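Local coordinates for gram-negative insecticidal protein (Chromobacterium piscinae, PDB 6FBM), which is an insecticidal toxin of the MACPF and beta-tripod families and probably acts by forming pores in target membranes, at residues A[18-32]-A[270-282]. Sequence-based numbering, arbitrary orientation.
Sequences SMGMGYDVNGLYASP and ATLMDFSTESLQP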
loop_
_atom_site.group_PDB
_atom_site.type_symbol
_atom_site.label_atom_id
_atom_site.label_comp_id
_atom_site.label_asym_id
_atom_site.label_seq_id
_atom_site.Cartn_x
_atom_site.Cartn_y
_atom_site.Cartn_z
ATOM N N SER A 18 -3.610 -21.728 -17.440
ATOM C CA SER A 18 -3.187 -23.126 -17.512
ATOM C C SER A 18 -3.988 -23.954 -18.496
ATOM O O SER A 18 -3.529 -24.999 -18.899
ATOM C CB SER A 18 -3.282 -23.767 -16.142
ATOM O OG SER A 18 -2.476 -23.055 -15.242
ATOM N N MET A 19 -5.172 -23.486 -18.871
ATOM C CA MET A 19 -6.073 -24.284 -19.668
ATOM C C MET A 19 -5.607 -24.376 -21.119
ATOM O O MET A 19 -5.133 -23.397 -21.719
ATOM C CB MET A 19 -7.483 -23.738 -19.593
ATOM C CG MET A 19 -8.057 -23.734 -18.181
ATOM S SD MET A 19 -7.831 -25.265 -17.237
ATOM C CE MET A 19 -8.974 -26.352 -18.120
ATOM N N GLY A 20 -5.659 -25.585 -21.657
ATOM C CA GLY A 20 -5.271 -25.794 -23.022
ATOM C C GLY A 20 -3.785 -25.701 -23.267
ATOM O O GLY A 20 -3.359 -25.549 -24.405
ATOM N N MET A 21 -2.991 -25.787 -22.211
ATOM C CA MET A 21 -1.550 -25.761 -22.336
ATOM C C MET A 21 -1.117 -27.193 -22.462
ATOM O O MET A 21 -1.703 -28.074 -21.816
ATOM C CB MET A 21 -0.875 -25.235 -21.081
ATOM C CG MET A 21 -0.879 -23.743 -20.828
ATOM S SD MET A 21 -0.297 -22.709 -22.202
ATOM C CE MET A 21 -1.907 -22.211 -22.765
ATOM N N GLY A 22 -0.043 -27.408 -23.231
ATOM C CA GLY A 22 0.692 -28.661 -23.146
ATOM C C GLY A 22 1.189 -28.952 -21.742
ATOM O O GLY A 22 1.462 -28.031 -20.965
ATOM N N TYR A 23 1.288 -30.237 -21.411
ATOM C CA TYR A 23 1.739 -30.653 -20.095
ATOM C C TYR A 23 2.825 -31.687 -20.198
ATOM O O TYR A 23 2.720 -32.611 -21.006
ATOM C CB TYR A 23 0.608 -31.213 -19.280
ATOM C CG TYR A 23 0.892 -31.225 -17.824
ATOM C CD1 TYR A 23 0.639 -30.117 -17.056
ATOM C CD2 TYR A 23 1.413 -32.348 -17.198
ATOM C CE1 TYR A 23 0.888 -30.116 -15.701
ATOM C CE2 TYR A 23 1.664 -32.349 -15.828
ATOM C CZ TYR A 23 1.397 -31.231 -15.087
ATOM O OH TYR A 23 1.622 -31.188 -13.728
ATOM N N ASP A 24 3.846 -31.530 -19.361
ATOM C CA ASP A 24 4.875 -32.526 -19.241
ATOM C C ASP A 24 4.353 -33.640 -18.335
ATOM O O ASP A 24 4.427 -33.564 -17.115
ATOM C CB ASP A 24 6.155 -31.925 -18.676
ATOM C CG ASP A 24 7.271 -32.944 -18.561
ATOM O OD1 ASP A 24 7.055 -34.145 -18.885
ATOM O OD2 ASP A 24 8.373 -32.530 -18.126
ATOM N N VAL A 25 3.866 -34.707 -18.955
ATOM C CA VAL A 25 3.301 -35.834 -18.217
ATOM C C VAL A 25 4.333 -36.590 -17.394
ATOM O O VAL A 25 3.971 -37.389 -16.531
ATOM C CB VAL A 25 2.552 -36.809 -19.134
ATOM C CG1 VAL A 25 1.395 -36.093 -19.820
ATOM C CG2 VAL A 25 3.479 -37.461 -20.162
ATOM N N ASN A 26 5.609 -36.328 -17.666
ATOM C CA ASN A 26 6.721 -36.863 -16.872
ATOM C C ASN A 26 7.237 -35.884 -15.835
ATOM O O ASN A 26 8.248 -36.161 -15.216
ATOM C CB ASN A 26 7.858 -37.329 -17.804
ATOM C CG ASN A 26 7.440 -38.501 -18.674
ATOM O OD1 ASN A 26 6.772 -39.399 -18.204
ATOM N ND2 ASN A 26 7.796 -38.473 -19.953
ATOM N N GLY A 27 6.521 -34.778 -15.614
ATOM C CA GLY A 27 6.980 -33.700 -14.727
ATOM C C GLY A 27 6.392 -33.811 -13.330
ATOM O O GLY A 27 6.411 -34.887 -12.727
ATOM N N LEU A 28 5.871 -32.709 -12.796
ATOM C CA LEU A 28 5.232 -32.752 -11.478
ATOM C C LEU A 28 3.761 -33.107 -11.625
ATOM O O LEU A 28 3.203 -33.017 -12.712
ATOM C CB LEU A 28 5.374 -31.420 -10.751
ATOM C CG LEU A 28 6.786 -30.838 -10.615
ATOM C CD1 LEU A 28 6.665 -29.523 -9.861
ATOM C CD2 LEU A 28 7.779 -31.787 -9.922
ATOM N N TYR A 29 3.150 -33.540 -10.528
ATOM C CA TYR A 29 1.730 -33.833 -10.507
ATOM C C TYR A 29 0.981 -32.492 -10.434
ATOM O O TYR A 29 1.205 -31.704 -9.554
ATOM C CB TYR A 29 1.364 -34.726 -9.318
ATOM C CG TYR A 29 -0.118 -34.989 -9.165
ATOM C CD1 TYR A 29 -0.725 -36.055 -9.809
ATOM C CD2 TYR A 29 -0.920 -34.150 -8.378
ATOM C CE1 TYR A 29 -2.088 -36.290 -9.676
ATOM C CE2 TYR A 29 -2.281 -34.368 -8.254
ATOM C CZ TYR A 29 -2.864 -35.441 -8.887
ATOM O OH TYR A 29 -4.219 -35.686 -8.762
ATOM N N ALA A 30 0.101 -32.281 -11.406
ATOM C CA ALA A 30 -0.837 -31.159 -11.431
ATOM C C ALA A 30 -0.255 -29.885 -10.837
ATOM O O ALA A 30 -0.688 -29.399 -9.786
ATOM C CB ALA A 30 -2.138 -31.531 -10.741
ATOM N N SER A 31 0.758 -29.380 -11.529
ATOM C CA SER A 31 1.417 -28.149 -11.144
ATOM C C SER A 31 1.592 -27.274 -12.375
ATOM O O SER A 31 1.865 -27.788 -13.454
ATOM C CB SER A 31 2.793 -28.440 -10.554
ATOM O OG SER A 31 3.527 -27.257 -10.430
ATOM N N PRO A 32 1.490 -25.944 -12.200
ATOM C CA PRO A 32 1.840 -25.018 -13.284
ATOM C C PRO A 32 3.294 -25.114 -13.725
ATOM O O PRO A 32 3.607 -24.763 -14.850
ATOM C CB PRO A 32 1.575 -23.635 -12.649
ATOM C CG PRO A 32 0.617 -23.895 -11.539
ATOM C CD PRO A 32 0.988 -25.230 -11.014
ATOM N N ALA A 270 -4.632 -18.895 -5.998
ATOM C CA ALA A 270 -5.107 -20.137 -6.596
ATOM C C ALA A 270 -4.404 -20.428 -7.910
ATOM O O ALA A 270 -4.154 -19.514 -8.680
ATOM C CB ALA A 270 -6.604 -20.087 -6.813
ATOM N N THR A 271 -4.058 -21.696 -8.105
ATOM C CA THR A 271 -3.523 -22.194 -9.369
ATOM C C THR A 271 -4.099 -23.561 -9.654
ATOM O O THR A 271 -4.780 -24.137 -8.830
ATOM C CB THR A 271 -1.988 -22.344 -9.380
ATOM O OG1 THR A 271 -1.608 -23.379 -8.462
ATOM C CG2 THR A 271 -1.312 -21.040 -8.960
ATOM N N LEU A 272 -3.849 -24.058 -10.854
ATOM C CA LEU A 272 -4.081 -25.431 -11.191
ATOM C C LEU A 272 -3.319 -26.194 -10.134
ATOM O O LEU A 272 -2.180 -25.891 -9.867
ATOM C CB LEU A 272 -3.550 -25.731 -12.593
ATOM C CG LEU A 272 -3.484 -27.190 -13.055
ATOM C CD1 LEU A 272 -3.638 -27.258 -14.578
ATOM C CD2 LEU A 272 -2.183 -27.843 -12.707
ATOM N N MET A 273 -3.980 -27.149 -9.506
ATOM C CA MET A 273 -3.357 -27.963 -8.486
ATOM C C MET A 273 -3.872 -29.390 -8.385
ATOM O O MET A 273 -3.424 -30.114 -7.492
ATOM C CB MET A 273 -3.472 -27.279 -7.119
ATOM C CG MET A 273 -4.834 -26.716 -6.758
ATOM S SD MET A 273 -6.210 -27.855 -6.505
ATOM C CE MET A 273 -5.654 -28.674 -5.044
ATOM N N ASP A 274 -4.784 -29.820 -9.250
ATOM C CA ASP A 274 -5.243 -31.189 -9.199
ATOM C C ASP A 274 -5.863 -31.591 -10.515
ATOM O O ASP A 274 -6.347 -30.751 -11.293
ATOM C CB ASP A 274 -6.252 -31.382 -8.059
ATOM C CG ASP A 274 -6.220 -32.794 -7.440
ATOM O OD1 ASP A 274 -5.367 -33.624 -7.822
ATOM O OD2 ASP A 274 -7.079 -33.038 -6.547
ATOM N N PHE A 275 -5.835 -32.895 -10.759
ATOM C CA PHE A 275 -6.331 -33.489 -11.973
ATOM C C PHE A 275 -7.443 -34.443 -11.617
ATOM O O PHE A 275 -7.418 -35.064 -10.531
ATOM C CB PHE A 275 -5.235 -34.300 -12.623
ATOM C CG PHE A 275 -4.146 -33.502 -13.248
ATOM C CD1 PHE A 275 -4.329 -32.195 -13.674
ATOM C CD2 PHE A 275 -2.930 -34.114 -13.508
ATOM C CE1 PHE A 275 -3.317 -31.518 -14.308
ATOM C CE2 PHE A 275 -1.913 -33.443 -14.134
ATOM C CZ PHE A 275 -2.110 -32.141 -14.540
ATOM N N SER A 276 -8.393 -34.563 -12.541
ATOM C CA SER A 276 -9.454 -35.533 -12.487
ATOM C C SER A 276 -9.207 -36.531 -13.613
ATOM O O SER A 276 -8.241 -36.385 -14.366
ATOM C CB SER A 276 -10.781 -34.831 -12.757
ATOM O OG SER A 276 -10.935 -34.566 -14.160
ATOM N N THR A 277 -10.117 -37.492 -13.795
ATOM C CA THR A 277 -9.942 -38.494 -14.843
ATOM C C THR A 277 -9.927 -37.892 -16.245
ATOM O O THR A 277 -9.443 -38.534 -17.150
ATOM C CB THR A 277 -11.007 -39.615 -14.819
ATOM O OG1 THR A 277 -12.303 -39.039 -14.892
ATOM C CG2 THR A 277 -10.926 -40.438 -13.564
ATOM N N GLU A 278 -10.465 -36.691 -16.424
ATOM C CA GLU A 278 -10.517 -36.035 -17.746
ATOM C C GLU A 278 -9.477 -34.935 -17.970
ATOM O O GLU A 278 -9.517 -34.258 -18.998
ATOM C CB GLU A 278 -11.932 -35.454 -17.993
ATOM C CG GLU A 278 -13.076 -36.474 -18.020
ATOM C CD GLU A 278 -12.889 -37.594 -19.039
ATOM O OE1 GLU A 278 -12.392 -37.347 -20.149
ATOM O OE2 GLU A 278 -13.226 -38.744 -18.716
ATOM N N SER A 279 -8.544 -34.759 -17.030
ATOM C CA SER A 279 -7.676 -33.575 -17.035
ATOM C C SER A 279 -6.728 -33.530 -18.210
ATOM O O SER A 279 -6.699 -32.548 -18.925
ATOM C CB SER A 279 -6.906 -33.460 -15.736
ATOM O OG SER A 279 -7.793 -33.105 -14.711
ATOM N N LEU A 280 -5.974 -34.602 -18.413
ATOM C CA LEU A 280 -5.002 -34.663 -19.488
ATOM C C LEU A 280 -5.632 -35.328 -20.704
ATOM O O LEU A 280 -6.162 -36.427 -20.595
ATOM C CB LEU A 280 -3.782 -35.432 -19.020
ATOM C CG LEU A 280 -3.023 -34.722 -17.905
ATOM C CD1 LEU A 280 -2.051 -35.669 -17.249
ATOM C CD2 LEU A 280 -2.279 -33.513 -18.447
ATOM N N GLN A 281 -5.608 -34.643 -21.850
ATOM C CA GLN A 281 -6.168 -35.172 -23.083
ATOM C C GLN A 281 -5.070 -35.162 -24.116
ATOM O O GLN A 281 -4.253 -34.259 -24.127
ATOM C CB GLN A 281 -7.350 -34.328 -23.542
ATOM C CG GLN A 281 -8.555 -34.414 -22.610
ATOM C CD GLN A 281 -9.104 -35.834 -22.499
ATOM O OE1 GLN A 281 -9.218 -36.532 -23.489
ATOM N NE2 GLN A 281 -9.430 -36.263 -21.278
ATOM N N PRO A 282 -5.005 -36.208 -24.960
ATOM C CA PRO A 282 -3.914 -36.315 -25.917
ATOM C C PRO A 282 -4.059 -35.334 -27.048
ATOM O O PRO A 282 -5.180 -35.077 -27.493
ATOM C CB PRO A 282 -4.108 -37.711 -26.479
ATOM C CG PRO A 282 -5.588 -37.962 -26.384
ATOM C CD PRO A 282 -5.982 -37.308 -25.105
HETATM O O HOH W 1 -2.473 -22.455 -12.858
#
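The backbones of 18-32 and 270-282 come nearest at Ala30 and Asp274, with CA atoms 4.9 Å apart. No backbone hydrogen bond joins them. Segment 18-32 is mostly loop, with a short, weakly bonded strand about 21-23. Segment 270-282 carries strands 271-274 and 280-282.

Phe275 enters the loop of 18-32. Ala30 CB sits over the centre of one face of the Phe275 ring, 3.5 Å from its centroid, a CH-pi contact. Leu280 CG lies over the rim of the opposite face. The edge of Phe275 points at the face of Tyr23, with planes 74° apart, and at the face of Tyr29. Tyr23 CG is anti to the backbone N (chi1 -161°), which turns the ring toward Phe275. The Tyr23 hydroxyl donates to Leu28 O and accepts from Ser31 N, tying the loop across itself.

Tyr29 OH donates to Asp274 OD1 at 2.5 Å, nearly along the C-O axis. Lys74 forms a salt bridge with Asp274 OD2. A water links Ser18 OG to Leu272 N.

Met273 and Asp274 form a classic beta bulge opposite Ala176. The aromatic cluster joins strand 21-23 and its following loop to the connection between strands 271-274 and 280-282, at the MACPF antiparallel sheet.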